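Local coordinates for acetyltransferase (PDB 3JVN), which transfers an acetyl group from acetyl-CoA to an acceptor substrate, as a member of the GNAT acetyltransferase family, at the interface of chains A and B. Sequence-based numbering; all coordinates share one arbitrary frame. Chains: chain A/B, Acetyltransferase.

The interface of chains A and B. Residues chain A 74-78, 88, 126; chain B 77-80.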
loop_
_atom_site.group_PDB
_atom_site.type_symbol
_atom_site.label_atom_id
_atom_site.label_comp_id
_atom_site.label_asym_id
_atom_site.label_seq_id
_atom_site.Cartn_x
_atom_site.Cartn_y
_atom_site.Cartn_z
ATOM N N HIS A 74 9.634 2.758 8.781
ATOM C CA HIS A 74 8.750 3.843 9.228
ATOM C C HIS A 74 7.262 3.581 9.012
ATOM O O HIS A 74 6.882 2.923 8.054
ATOM C CB HIS A 74 9.125 5.176 8.549
ATOM C CG HIS A 74 8.733 5.277 7.100
ATOM N ND1 HIS A 74 9.420 4.634 6.093
ATOM C CD2 HIS A 74 7.761 5.996 6.487
ATOM C CE1 HIS A 74 8.894 4.955 4.924
ATOM N NE2 HIS A 74 7.885 5.781 5.133
ATOM N N PHE A 75 6.430 4.091 9.920
ATOM C CA PHE A 75 4.978 3.940 9.804
ATOM C C PHE A 75 4.483 4.923 8.743
ATOM O O PHE A 75 5.066 6.000 8.550
ATOM C CB PHE A 75 4.267 4.255 11.138
ATOM C CG PHE A 75 4.459 3.206 12.200
ATOM C CD1 PHE A 75 4.111 1.878 11.950
ATOM C CD2 PHE A 75 4.996 3.546 13.447
ATOM C CE1 PHE A 75 4.283 0.889 12.918
ATOM C CE2 PHE A 75 5.179 2.573 14.435
ATOM C CZ PHE A 75 4.821 1.229 14.166
ATOM N N CYS A 76 3.426 4.544 8.036
ATOM C CA CYS A 76 2.843 5.420 7.030
ATOM C C CYS A 76 1.351 5.183 6.963
ATOM O O CYS A 76 0.838 4.184 7.469
ATOM C CB CYS A 76 3.484 5.220 5.656
ATOM S SG CYS A 76 4.272 3.632 5.383
ATOM N N GLU A 77 0.646 6.121 6.351
ATOM C CA GLU A 77 -0.796 6.020 6.263
ATOM C C GLU A 77 -1.331 6.249 4.873
ATOM O O GLU A 77 -1.021 7.255 4.229
ATOM C CB GLU A 77 -1.451 7.045 7.186
ATOM C CG GLU A 77 -1.510 6.694 8.650
ATOM C CD GLU A 77 -2.240 7.770 9.425
ATOM O OE1 GLU A 77 -2.909 7.445 10.433
ATOM O OE2 GLU A 77 -2.136 8.944 9.005
ATOM N N LEU A 78 -2.144 5.303 4.424
ATOM C CA LEU A 78 -2.793 5.403 3.136
ATOM C C LEU A 78 -4.003 6.297 3.414
ATOM O O LEU A 78 -4.969 5.890 4.064
ATOM C CB LEU A 78 -3.239 4.027 2.666
ATOM C CG LEU A 78 -4.050 4.003 1.375
ATOM C CD1 LEU A 78 -3.148 4.362 0.205
ATOM C CD2 LEU A 78 -4.648 2.618 1.181
HETATM N N MSE A 88 -0.154 1.509 7.704
HETATM C CA MSE A 88 0.795 0.690 6.967
HETATM C C MSE A 88 2.189 1.117 7.363
HETATM O O MSE A 88 2.367 2.071 8.122
HETATM C CB MSE A 88 0.617 0.874 5.462
HETATM C CG MSE A 88 -0.793 0.667 4.964
HETATM SE SE MSE A 88 -0.831 0.677 3.038
HETATM C CE MSE A 88 -2.679 0.182 2.778
ATOM N N PHE A 126 5.652 -2.660 3.018
ATOM C CA PHE A 126 6.460 -2.535 1.806
ATOM C C PHE A 126 7.938 -2.580 2.159
ATOM O O PHE A 126 8.421 -1.720 2.891
ATOM C CB PHE A 126 6.160 -1.203 1.118
ATOM C CG PHE A 126 4.723 -1.017 0.765
ATOM C CD1 PHE A 126 4.172 -1.684 -0.319
ATOM C CD2 PHE A 126 3.909 -0.191 1.537
ATOM C CE1 PHE A 126 2.830 -1.531 -0.628
ATOM C CE2 PHE A 126 2.568 -0.029 1.237
ATOM C CZ PHE A 126 2.023 -0.700 0.154
ATOM N N GLU B 77 -3.275 8.144 -1.087
ATOM C CA GLU B 77 -1.874 8.471 -0.915
ATOM C C GLU B 77 -1.281 7.925 0.358
ATOM O O GLU B 77 -1.815 8.134 1.451
ATOM C CB GLU B 77 -1.687 9.986 -0.901
ATOM C CG GLU B 77 -1.691 10.679 -2.238
ATOM C CD GLU B 77 -1.433 12.161 -2.069
ATOM O OE1 GLU B 77 -0.817 12.777 -2.969
ATOM O OE2 GLU B 77 -1.852 12.696 -1.018
ATOM N N LEU B 78 -0.164 7.226 0.200
ATOM C CA LEU B 78 0.564 6.689 1.327
ATOM C C LEU B 78 1.391 7.880 1.818
ATOM O O LEU B 78 2.354 8.305 1.175
ATOM C CB LEU B 78 1.473 5.557 0.871
ATOM C CG LEU B 78 2.395 4.982 1.941
ATOM C CD1 LEU B 78 1.568 4.214 2.960
ATOM C CD2 LEU B 78 3.416 4.065 1.285
ATOM N N ILE B 79 0.973 8.437 2.945
ATOM C CA ILE B 79 1.623 9.593 3.541
ATOM C C ILE B 79 2.522 9.198 4.704
ATOM O O ILE B 79 2.146 8.390 5.571
ATOM C CB ILE B 79 0.561 10.604 4.015
ATOM C CG1 ILE B 79 -0.109 11.233 2.787
ATOM C CG2 ILE B 79 1.182 11.639 4.927
ATOM C CD1 ILE B 79 -1.251 12.191 3.123
ATOM N N SER B 80 3.720 9.766 4.717
ATOM C CA SER B 80 4.662 9.493 5.782
ATOM C C SER B 80 5.232 10.809 6.290
ATOM O O SER B 80 4.878 11.894 5.814
ATOM C CB SER B 80 5.792 8.602 5.287
ATOM O OG SER B 80 6.498 9.193 4.214
#
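A:Glu77 and B:Ile79 pair backbone to backbone where the ends of two copies of strand 67-79 run antiparallel, a worked example of how the end of a strand can pair with its symmetry mate. The amide N of A:Glu77 donates to the carbonyl O of B:Ile79 at 2.8 Å, and the N of B:Ile79 returns a bond to the O of A:Glu77. The bridge continues through the facing A:Leu78 and B:Leu78, whose CA atoms lie 4.0 Å apart.

B:Leu78 shows how one side chain fills in beside this ladder. From CB, with CG anti to the backbone N (chi1 175°), it leaves the strand pair on the face that carries A:Cys76 and A:Phe126 and runs alongside A:Cys76. B:Leu78 CG passes CB of A:Cys76 at 3.9 Å, and B:Leu78 CD1 comes closer, 3.5 Å from that CB and 3.7 Å from the thiol SG of A:Cys76. The other methyl, B:Leu78 CD2, slides past A:Phe126, standing off the ring plane and beyond the rim at CE2 of A:Phe126, 4.2 Å away, a looser contact, while the selenium of selenomethionine A:Met88 lies near B:Leu78 CD1. The leucine tip is thus lodged among apolar groups of chain A. At the far end of the patch the CD2 and NE2 atoms of the A:His74 imidazole meet CB of B:Ser80, 3.5 Å from CD2.

By two-fold symmetry each contact recurs with the chains exchanged. The site joins the two GNAT-fold subunits of the deposited assembly through paired strand ends and reciprocal leucines; the crystal by itself does not show whether this dimer forms in the cell.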